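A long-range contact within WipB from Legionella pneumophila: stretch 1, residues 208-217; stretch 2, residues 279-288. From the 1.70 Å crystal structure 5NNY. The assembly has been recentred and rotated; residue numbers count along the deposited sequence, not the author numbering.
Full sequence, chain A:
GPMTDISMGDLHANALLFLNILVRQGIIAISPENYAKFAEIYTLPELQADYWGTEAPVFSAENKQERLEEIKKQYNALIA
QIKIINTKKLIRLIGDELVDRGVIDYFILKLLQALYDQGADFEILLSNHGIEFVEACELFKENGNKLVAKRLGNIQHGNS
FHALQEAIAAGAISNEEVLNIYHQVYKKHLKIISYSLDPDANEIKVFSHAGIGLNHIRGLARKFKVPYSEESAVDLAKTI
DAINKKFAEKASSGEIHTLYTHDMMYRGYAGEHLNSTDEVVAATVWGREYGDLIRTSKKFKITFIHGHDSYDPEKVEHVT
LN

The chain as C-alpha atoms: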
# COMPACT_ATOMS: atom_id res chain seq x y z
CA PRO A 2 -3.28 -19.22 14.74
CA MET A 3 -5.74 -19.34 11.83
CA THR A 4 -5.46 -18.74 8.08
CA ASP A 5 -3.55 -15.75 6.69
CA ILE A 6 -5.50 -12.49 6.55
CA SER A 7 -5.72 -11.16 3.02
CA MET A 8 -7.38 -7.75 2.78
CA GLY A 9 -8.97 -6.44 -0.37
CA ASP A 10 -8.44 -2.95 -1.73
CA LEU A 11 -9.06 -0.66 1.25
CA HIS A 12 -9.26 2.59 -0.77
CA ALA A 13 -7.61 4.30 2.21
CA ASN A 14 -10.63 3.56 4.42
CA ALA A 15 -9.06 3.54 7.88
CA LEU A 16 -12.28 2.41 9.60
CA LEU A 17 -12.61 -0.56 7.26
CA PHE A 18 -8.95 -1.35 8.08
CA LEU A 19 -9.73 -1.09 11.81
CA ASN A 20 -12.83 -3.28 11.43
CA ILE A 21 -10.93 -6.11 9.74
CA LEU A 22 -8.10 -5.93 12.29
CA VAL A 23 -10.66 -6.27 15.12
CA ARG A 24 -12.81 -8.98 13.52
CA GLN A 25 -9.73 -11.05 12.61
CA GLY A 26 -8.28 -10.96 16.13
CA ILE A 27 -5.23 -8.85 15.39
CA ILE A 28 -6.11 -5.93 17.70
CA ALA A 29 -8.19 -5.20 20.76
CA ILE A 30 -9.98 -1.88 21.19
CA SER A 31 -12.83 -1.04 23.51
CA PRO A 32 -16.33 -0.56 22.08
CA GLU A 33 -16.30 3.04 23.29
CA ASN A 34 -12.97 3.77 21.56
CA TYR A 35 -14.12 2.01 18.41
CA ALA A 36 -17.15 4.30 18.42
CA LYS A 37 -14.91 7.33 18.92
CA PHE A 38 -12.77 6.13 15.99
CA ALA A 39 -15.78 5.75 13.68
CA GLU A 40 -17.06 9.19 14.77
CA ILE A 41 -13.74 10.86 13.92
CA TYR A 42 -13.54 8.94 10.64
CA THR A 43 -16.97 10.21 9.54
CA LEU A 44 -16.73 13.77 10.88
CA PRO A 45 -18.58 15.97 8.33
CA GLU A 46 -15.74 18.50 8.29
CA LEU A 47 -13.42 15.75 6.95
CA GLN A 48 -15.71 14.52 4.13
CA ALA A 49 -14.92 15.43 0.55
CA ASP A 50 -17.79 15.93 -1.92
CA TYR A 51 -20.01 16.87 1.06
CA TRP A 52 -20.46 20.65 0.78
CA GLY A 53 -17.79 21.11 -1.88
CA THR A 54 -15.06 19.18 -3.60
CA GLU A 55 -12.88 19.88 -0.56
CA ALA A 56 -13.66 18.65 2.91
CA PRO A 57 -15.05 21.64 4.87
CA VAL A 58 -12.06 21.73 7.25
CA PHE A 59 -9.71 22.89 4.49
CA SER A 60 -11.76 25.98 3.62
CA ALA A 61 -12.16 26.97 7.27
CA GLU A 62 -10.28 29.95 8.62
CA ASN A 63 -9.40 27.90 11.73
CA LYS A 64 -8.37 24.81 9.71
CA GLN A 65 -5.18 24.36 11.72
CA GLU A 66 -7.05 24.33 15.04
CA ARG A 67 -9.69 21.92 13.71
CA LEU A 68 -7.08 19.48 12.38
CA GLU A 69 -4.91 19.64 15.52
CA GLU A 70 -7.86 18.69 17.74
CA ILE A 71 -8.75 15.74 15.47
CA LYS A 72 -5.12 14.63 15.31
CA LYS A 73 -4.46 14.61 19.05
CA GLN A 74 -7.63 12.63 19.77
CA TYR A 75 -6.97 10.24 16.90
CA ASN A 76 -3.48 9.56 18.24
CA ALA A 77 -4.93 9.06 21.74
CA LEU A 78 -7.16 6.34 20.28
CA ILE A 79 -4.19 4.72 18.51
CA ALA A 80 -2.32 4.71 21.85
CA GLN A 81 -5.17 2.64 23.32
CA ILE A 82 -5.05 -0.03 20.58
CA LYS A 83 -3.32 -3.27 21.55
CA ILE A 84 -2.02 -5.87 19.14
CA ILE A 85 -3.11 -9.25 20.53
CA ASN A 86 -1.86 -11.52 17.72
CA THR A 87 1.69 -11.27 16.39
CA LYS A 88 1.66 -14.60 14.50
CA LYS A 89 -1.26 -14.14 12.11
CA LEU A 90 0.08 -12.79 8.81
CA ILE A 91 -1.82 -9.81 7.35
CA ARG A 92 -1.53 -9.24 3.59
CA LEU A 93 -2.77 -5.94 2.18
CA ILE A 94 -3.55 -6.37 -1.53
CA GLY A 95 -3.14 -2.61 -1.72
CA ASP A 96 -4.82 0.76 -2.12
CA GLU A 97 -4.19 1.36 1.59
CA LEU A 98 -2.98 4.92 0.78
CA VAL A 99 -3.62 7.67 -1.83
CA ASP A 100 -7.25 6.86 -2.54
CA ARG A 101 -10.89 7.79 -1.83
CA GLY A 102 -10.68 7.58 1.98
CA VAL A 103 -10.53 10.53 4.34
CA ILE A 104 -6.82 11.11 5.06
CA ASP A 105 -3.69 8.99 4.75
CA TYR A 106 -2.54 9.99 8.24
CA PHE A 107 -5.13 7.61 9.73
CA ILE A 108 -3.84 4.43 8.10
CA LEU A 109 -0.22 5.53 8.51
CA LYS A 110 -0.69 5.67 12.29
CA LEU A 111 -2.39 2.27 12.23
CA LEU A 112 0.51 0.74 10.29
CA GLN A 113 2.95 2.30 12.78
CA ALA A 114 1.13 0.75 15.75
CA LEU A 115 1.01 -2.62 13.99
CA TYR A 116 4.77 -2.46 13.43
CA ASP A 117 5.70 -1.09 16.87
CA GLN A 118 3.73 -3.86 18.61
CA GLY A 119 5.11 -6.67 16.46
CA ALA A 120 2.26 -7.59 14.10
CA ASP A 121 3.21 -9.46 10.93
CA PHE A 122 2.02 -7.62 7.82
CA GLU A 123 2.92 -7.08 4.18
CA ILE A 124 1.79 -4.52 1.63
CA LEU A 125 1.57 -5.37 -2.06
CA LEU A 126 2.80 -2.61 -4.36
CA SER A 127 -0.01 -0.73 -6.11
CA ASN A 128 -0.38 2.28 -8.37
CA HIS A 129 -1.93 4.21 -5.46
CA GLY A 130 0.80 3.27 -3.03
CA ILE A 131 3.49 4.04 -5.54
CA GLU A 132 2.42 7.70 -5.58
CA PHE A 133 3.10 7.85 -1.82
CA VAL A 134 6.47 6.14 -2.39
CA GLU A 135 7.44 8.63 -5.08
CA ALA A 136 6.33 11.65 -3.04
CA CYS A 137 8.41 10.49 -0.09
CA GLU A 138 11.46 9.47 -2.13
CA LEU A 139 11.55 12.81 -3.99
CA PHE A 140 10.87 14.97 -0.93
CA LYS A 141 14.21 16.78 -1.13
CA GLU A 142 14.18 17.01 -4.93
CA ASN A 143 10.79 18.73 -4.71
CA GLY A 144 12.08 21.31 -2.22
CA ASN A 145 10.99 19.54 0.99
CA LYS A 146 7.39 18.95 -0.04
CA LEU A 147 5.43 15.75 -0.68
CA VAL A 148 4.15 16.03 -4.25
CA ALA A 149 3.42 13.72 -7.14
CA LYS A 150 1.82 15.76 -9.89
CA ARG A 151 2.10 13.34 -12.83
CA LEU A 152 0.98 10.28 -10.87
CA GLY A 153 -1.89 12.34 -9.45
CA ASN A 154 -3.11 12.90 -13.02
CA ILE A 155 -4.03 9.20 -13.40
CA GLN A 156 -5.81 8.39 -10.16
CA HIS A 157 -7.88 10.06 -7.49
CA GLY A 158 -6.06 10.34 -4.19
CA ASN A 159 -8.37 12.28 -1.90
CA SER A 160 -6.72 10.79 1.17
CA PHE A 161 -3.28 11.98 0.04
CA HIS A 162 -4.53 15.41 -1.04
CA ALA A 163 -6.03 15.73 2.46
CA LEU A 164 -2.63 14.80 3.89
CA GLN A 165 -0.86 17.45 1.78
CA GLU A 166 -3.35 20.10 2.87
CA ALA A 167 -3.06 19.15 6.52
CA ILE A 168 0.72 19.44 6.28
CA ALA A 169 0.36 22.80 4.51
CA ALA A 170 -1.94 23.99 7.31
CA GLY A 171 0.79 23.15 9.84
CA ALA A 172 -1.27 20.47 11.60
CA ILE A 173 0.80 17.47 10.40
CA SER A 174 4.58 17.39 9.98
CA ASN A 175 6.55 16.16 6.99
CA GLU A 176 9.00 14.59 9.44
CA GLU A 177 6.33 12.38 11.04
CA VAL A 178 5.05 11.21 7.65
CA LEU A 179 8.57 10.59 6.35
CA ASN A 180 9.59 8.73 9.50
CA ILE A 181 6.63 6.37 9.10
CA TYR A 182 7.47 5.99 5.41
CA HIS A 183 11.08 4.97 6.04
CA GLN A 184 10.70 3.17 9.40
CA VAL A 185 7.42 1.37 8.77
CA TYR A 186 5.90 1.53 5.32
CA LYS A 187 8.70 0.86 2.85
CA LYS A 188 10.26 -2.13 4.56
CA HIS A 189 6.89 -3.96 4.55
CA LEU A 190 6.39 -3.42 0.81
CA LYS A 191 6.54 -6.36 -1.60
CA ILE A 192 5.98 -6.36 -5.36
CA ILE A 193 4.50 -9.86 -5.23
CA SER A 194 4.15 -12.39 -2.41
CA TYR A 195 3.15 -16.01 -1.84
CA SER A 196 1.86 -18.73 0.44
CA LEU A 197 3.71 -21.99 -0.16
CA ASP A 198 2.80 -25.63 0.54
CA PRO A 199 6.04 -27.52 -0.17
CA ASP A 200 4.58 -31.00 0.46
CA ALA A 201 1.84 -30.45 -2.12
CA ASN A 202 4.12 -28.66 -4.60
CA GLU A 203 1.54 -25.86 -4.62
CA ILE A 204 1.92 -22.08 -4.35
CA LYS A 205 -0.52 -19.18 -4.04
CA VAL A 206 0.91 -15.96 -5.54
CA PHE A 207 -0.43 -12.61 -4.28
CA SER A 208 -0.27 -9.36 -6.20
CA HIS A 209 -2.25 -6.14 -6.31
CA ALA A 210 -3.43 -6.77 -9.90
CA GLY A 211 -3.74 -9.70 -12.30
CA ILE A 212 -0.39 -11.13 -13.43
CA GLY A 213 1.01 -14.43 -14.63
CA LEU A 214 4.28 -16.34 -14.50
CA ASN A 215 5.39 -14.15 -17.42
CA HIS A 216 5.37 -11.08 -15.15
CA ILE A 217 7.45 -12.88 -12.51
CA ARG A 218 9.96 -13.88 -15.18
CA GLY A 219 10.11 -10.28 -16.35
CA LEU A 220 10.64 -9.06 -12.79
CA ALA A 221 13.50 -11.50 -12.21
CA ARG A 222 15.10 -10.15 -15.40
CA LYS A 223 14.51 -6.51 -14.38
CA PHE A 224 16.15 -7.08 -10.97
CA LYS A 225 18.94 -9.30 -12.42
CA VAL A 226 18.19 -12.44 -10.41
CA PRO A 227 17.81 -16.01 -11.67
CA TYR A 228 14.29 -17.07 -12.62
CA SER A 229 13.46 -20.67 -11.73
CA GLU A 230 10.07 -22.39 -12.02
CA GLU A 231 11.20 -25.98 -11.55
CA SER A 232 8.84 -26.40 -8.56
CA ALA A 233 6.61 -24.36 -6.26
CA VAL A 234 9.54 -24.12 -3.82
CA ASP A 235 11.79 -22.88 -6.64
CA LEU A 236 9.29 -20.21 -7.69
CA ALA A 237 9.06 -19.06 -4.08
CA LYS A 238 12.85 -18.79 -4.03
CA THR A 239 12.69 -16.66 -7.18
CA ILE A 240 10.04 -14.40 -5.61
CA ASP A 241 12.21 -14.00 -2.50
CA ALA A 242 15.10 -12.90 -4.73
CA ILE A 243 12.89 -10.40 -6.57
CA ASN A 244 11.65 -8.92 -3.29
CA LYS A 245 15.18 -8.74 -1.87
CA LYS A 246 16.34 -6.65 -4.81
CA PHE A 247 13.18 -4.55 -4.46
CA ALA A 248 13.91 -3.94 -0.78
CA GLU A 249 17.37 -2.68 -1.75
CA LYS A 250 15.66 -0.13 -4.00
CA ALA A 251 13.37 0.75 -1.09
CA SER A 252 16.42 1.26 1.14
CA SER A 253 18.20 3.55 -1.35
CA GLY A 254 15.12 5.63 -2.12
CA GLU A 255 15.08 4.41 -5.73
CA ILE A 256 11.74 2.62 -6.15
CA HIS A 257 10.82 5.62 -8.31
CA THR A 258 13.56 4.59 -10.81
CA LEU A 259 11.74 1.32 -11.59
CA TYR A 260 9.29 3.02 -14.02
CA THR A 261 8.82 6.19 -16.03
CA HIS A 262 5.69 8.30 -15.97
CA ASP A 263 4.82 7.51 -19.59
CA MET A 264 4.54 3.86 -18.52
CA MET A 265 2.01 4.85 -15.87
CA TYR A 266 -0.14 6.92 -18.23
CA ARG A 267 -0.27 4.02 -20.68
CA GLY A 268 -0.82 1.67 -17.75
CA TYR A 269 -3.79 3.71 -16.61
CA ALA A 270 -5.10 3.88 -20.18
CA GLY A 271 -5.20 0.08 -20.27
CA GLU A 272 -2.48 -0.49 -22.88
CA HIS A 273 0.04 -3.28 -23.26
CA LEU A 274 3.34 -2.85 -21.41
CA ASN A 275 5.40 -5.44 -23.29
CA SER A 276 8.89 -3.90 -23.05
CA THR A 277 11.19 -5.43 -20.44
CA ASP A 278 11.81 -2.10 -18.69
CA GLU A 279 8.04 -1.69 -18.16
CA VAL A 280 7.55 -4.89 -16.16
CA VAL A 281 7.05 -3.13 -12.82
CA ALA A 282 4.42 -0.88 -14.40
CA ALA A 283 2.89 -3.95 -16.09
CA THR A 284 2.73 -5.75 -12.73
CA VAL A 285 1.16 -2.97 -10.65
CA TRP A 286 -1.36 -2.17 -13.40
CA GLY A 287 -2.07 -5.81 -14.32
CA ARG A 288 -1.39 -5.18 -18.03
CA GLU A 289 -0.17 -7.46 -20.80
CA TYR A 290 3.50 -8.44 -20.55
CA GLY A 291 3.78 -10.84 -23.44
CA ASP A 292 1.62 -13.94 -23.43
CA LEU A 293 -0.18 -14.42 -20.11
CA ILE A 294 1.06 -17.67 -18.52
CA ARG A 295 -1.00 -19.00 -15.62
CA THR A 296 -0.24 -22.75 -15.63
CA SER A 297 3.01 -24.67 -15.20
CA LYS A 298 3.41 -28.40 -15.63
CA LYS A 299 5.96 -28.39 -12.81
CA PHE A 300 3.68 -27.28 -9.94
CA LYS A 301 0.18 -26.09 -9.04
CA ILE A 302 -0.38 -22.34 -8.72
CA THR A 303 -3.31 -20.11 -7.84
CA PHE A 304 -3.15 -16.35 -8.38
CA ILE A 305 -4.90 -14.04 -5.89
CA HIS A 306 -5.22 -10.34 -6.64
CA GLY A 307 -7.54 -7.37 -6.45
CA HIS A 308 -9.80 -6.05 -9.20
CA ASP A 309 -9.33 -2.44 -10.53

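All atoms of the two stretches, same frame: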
# COMPACT_ATOMS: atom_id res chain seq x y z
N SER A 208 -0.70 -10.58 -5.55
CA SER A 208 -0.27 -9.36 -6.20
C SER A 208 -1.44 -8.40 -6.13
O SER A 208 -2.57 -8.82 -5.87
CB SER A 208 0.16 -9.60 -7.65
OG SER A 208 -0.91 -10.12 -8.42
N HIS A 209 -1.16 -7.11 -6.31
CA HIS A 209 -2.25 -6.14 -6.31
C HIS A 209 -3.20 -6.35 -7.49
O HIS A 209 -4.43 -6.24 -7.34
CB HIS A 209 -1.68 -4.72 -6.32
CG HIS A 209 -2.72 -3.68 -6.61
ND1 HIS A 209 -3.73 -3.38 -5.72
CD2 HIS A 209 -2.93 -2.91 -7.70
CE1 HIS A 209 -4.51 -2.44 -6.24
NE2 HIS A 209 -4.04 -2.14 -7.44
N ALA A 210 -2.66 -6.67 -8.66
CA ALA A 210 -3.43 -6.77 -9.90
C ALA A 210 -3.13 -8.10 -10.58
O ALA A 210 -2.22 -8.83 -10.18
CB ALA A 210 -3.10 -5.61 -10.86
N GLY A 211 -3.87 -8.40 -11.64
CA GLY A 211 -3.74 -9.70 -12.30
C GLY A 211 -2.44 -9.82 -13.08
O GLY A 211 -2.16 -9.02 -13.98
N ILE A 212 -1.65 -10.84 -12.75
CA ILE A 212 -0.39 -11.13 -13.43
C ILE A 212 -0.33 -12.62 -13.73
O ILE A 212 -1.22 -13.40 -13.35
CB ILE A 212 0.82 -10.73 -12.59
CG1 ILE A 212 0.80 -11.54 -11.28
CG2 ILE A 212 0.82 -9.21 -12.32
CD1 ILE A 212 2.11 -11.53 -10.51
N GLY A 213 0.75 -13.03 -14.38
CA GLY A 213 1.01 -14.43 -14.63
C GLY A 213 2.45 -14.75 -14.33
O GLY A 213 3.19 -13.87 -13.86
N LEU A 214 2.86 -15.99 -14.60
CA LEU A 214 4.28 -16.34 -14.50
C LEU A 214 5.15 -15.48 -15.41
O LEU A 214 6.34 -15.29 -15.13
CB LEU A 214 4.48 -17.82 -14.83
CG LEU A 214 3.80 -18.84 -13.92
CD1 LEU A 214 3.95 -20.26 -14.50
CD2 LEU A 214 4.39 -18.77 -12.53
N ASN A 215 4.60 -14.97 -16.52
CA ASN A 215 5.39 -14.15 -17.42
C ASN A 215 5.84 -12.86 -16.74
O ASN A 215 6.96 -12.39 -16.97
CB ASN A 215 4.60 -13.83 -18.69
CG ASN A 215 3.18 -13.38 -18.41
OD1 ASN A 215 2.43 -14.04 -17.68
ND2 ASN A 215 2.79 -12.22 -18.97
N HIS A 216 4.98 -12.28 -15.89
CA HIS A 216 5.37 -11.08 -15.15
C HIS A 216 6.50 -11.39 -14.17
O HIS A 216 7.43 -10.59 -14.01
CB HIS A 216 4.18 -10.51 -14.37
CG HIS A 216 3.12 -9.92 -15.24
ND1 HIS A 216 2.09 -10.66 -15.78
CD2 HIS A 216 2.92 -8.65 -15.67
CE1 HIS A 216 1.31 -9.88 -16.50
NE2 HIS A 216 1.79 -8.65 -16.44
N ILE A 217 6.42 -12.52 -13.48
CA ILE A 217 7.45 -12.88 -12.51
C ILE A 217 8.78 -13.10 -13.22
O ILE A 217 9.84 -12.68 -12.74
CB ILE A 217 7.00 -14.12 -11.70
CG1 ILE A 217 5.66 -13.82 -11.04
CG2 ILE A 217 8.06 -14.53 -10.67
CD1 ILE A 217 5.03 -15.03 -10.37
N GLU A 279 9.36 -2.08 -18.63
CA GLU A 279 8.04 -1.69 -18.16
C GLU A 279 7.42 -2.71 -17.21
O GLU A 279 6.24 -2.57 -16.85
CB GLU A 279 7.11 -1.48 -19.36
CG GLU A 279 7.64 -0.50 -20.40
CD GLU A 279 6.72 -0.34 -21.62
OE1 GLU A 279 6.39 0.81 -21.97
OE2 GLU A 279 6.33 -1.37 -22.23
N VAL A 280 8.17 -3.73 -16.81
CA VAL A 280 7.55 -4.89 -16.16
C VAL A 280 7.01 -4.52 -14.78
O VAL A 280 5.99 -5.07 -14.33
CB VAL A 280 8.54 -6.07 -16.09
CG1 VAL A 280 9.69 -5.80 -15.11
CG2 VAL A 280 7.80 -7.35 -15.72
N VAL A 281 7.63 -3.56 -14.09
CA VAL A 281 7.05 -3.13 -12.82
C VAL A 281 5.73 -2.41 -13.06
O VAL A 281 4.72 -2.68 -12.40
CB VAL A 281 8.04 -2.25 -12.03
CG1 VAL A 281 7.38 -1.68 -10.77
CG2 VAL A 281 9.27 -3.05 -11.61
N ALA A 282 5.69 -1.50 -14.05
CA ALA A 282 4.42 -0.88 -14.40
C ALA A 282 3.39 -1.93 -14.82
O ALA A 282 2.23 -1.90 -14.38
CB ALA A 282 4.63 0.15 -15.52
N ALA A 283 3.80 -2.89 -15.65
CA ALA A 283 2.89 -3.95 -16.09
C ALA A 283 2.35 -4.75 -14.90
O ALA A 283 1.17 -5.11 -14.86
CB ALA A 283 3.62 -4.86 -17.07
N THR A 284 3.18 -4.97 -13.88
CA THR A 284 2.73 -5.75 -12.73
C THR A 284 1.74 -4.96 -11.86
O THR A 284 0.68 -5.47 -11.49
CB THR A 284 3.95 -6.20 -11.91
OG1 THR A 284 4.75 -7.08 -12.70
CG2 THR A 284 3.52 -6.94 -10.64
N VAL A 285 2.06 -3.71 -11.53
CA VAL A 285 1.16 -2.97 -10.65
C VAL A 285 -0.14 -2.63 -11.36
O VAL A 285 -1.19 -2.49 -10.72
CB VAL A 285 1.83 -1.70 -10.06
CG1 VAL A 285 3.01 -2.09 -9.17
CG2 VAL A 285 2.24 -0.72 -11.16
N TRP A 286 -0.11 -2.46 -12.69
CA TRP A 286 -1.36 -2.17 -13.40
C TRP A 286 -2.06 -3.42 -13.92
O TRP A 286 -3.22 -3.34 -14.35
CB TRP A 286 -1.12 -1.19 -14.58
CG TRP A 286 -0.90 0.27 -14.13
CD1 TRP A 286 0.29 0.93 -14.02
CD2 TRP A 286 -1.92 1.21 -13.73
NE1 TRP A 286 0.08 2.22 -13.58
CE2 TRP A 286 -1.27 2.41 -13.39
CE3 TRP A 286 -3.31 1.14 -13.64
CZ2 TRP A 286 -1.97 3.53 -12.97
CZ3 TRP A 286 -4.00 2.24 -13.20
CH2 TRP A 286 -3.33 3.43 -12.88
N GLY A 287 -1.42 -4.58 -13.86
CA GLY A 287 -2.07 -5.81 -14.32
C GLY A 287 -2.24 -5.86 -15.82
O GLY A 287 -3.24 -6.41 -16.31
N ARG A 288 -1.30 -5.29 -16.57
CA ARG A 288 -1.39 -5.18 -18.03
C ARG A 288 -0.56 -6.25 -18.72
O ARG A 288 0.33 -6.87 -18.13
CB ARG A 288 -0.91 -3.80 -18.51
CG ARG A 288 -1.61 -2.64 -17.84
CD ARG A 288 -3.12 -2.77 -17.99
NE ARG A 288 -3.79 -1.59 -17.45
CZ ARG A 288 -5.06 -1.55 -17.07
NH1 ARG A 288 -5.82 -2.63 -17.18
NH2 ARG A 288 -5.58 -0.43 -16.59
O HOH W 1 0.21 -6.51 -8.99

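The contact is a compact, mostly buried packing of a loop and the first turn of a helix against one side of a second helix and the two residues that follow it, fastened by one direct hydrogen bond from a histidine and one bridging water. Together the two stretches bury 389 Å² against each other, over a separation of at least 64 residues in sequence. The backbones come closest at two glycines, Gly211 and Gly287, whose CA atoms lie 4.7 Å apart.

His216 makes the largest contribution. Its CA-to-CB bond points toward the second stretch, and with chi1 in the m well the ring reaches just past the end of the other helix, where His216 NE2 donates to Arg288 O at 2.9 Å with an N-H...O angle of 158°. The acceptor lies at the ring edge, near its plane, as suits an in-plane N-H. The second ring nitrogen, His216 ND1, accepts from Gly213 N at 3.1 Å. With NE2 donating and ND1 accepting, the imidazole ties the residue capping its own helix to the chain leaving the other. His216 CD2 lies 4.1 Å from Ala283 CB and 3.8 Å from Thr284 OG1, packing the ring on the helix. The Thr284 hydroxyl donates back to Val280 O at 2.9 Å, so its polarity is met within its own helix, while its methyl CG2 lies 3.9 Å from Ile212 CG2 in an apolar contact. One turn earlier, Val280 CG2 packs against His216 O at 3.7 Å.

Around Ala210 the packing turns to the helix end. Ala210 CB lies 3.7 Å from Val285 O and 3.6 Å from Gly287 N, a small methyl fitting against the helix-end backbone. Gly287 is the first residue to leave helical geometry, and its positive phi alone favours glycine; a CB there would also lie 2.8 Å from Ala210 CB, a clash. The absence of a side chain lets Gly287 CA approach Gly211 O to 3.2 Å in a CA-H...O contact with an angle of 123° at the hydrogen.

Water 1 completes the polar link, accepting from Ala210 N at 2.9 Å and donating to Thr284 O at 2.7 Å, and so joins the loop backbone to a carbonyl in the last turn of the helix. Beside it, the edge of the His209 ring meets that turn, with CD2 3.5 Å from Val285 O. The loop is braced from within by Ser208 OG, which donates to Ala210 O at 2.5 Å.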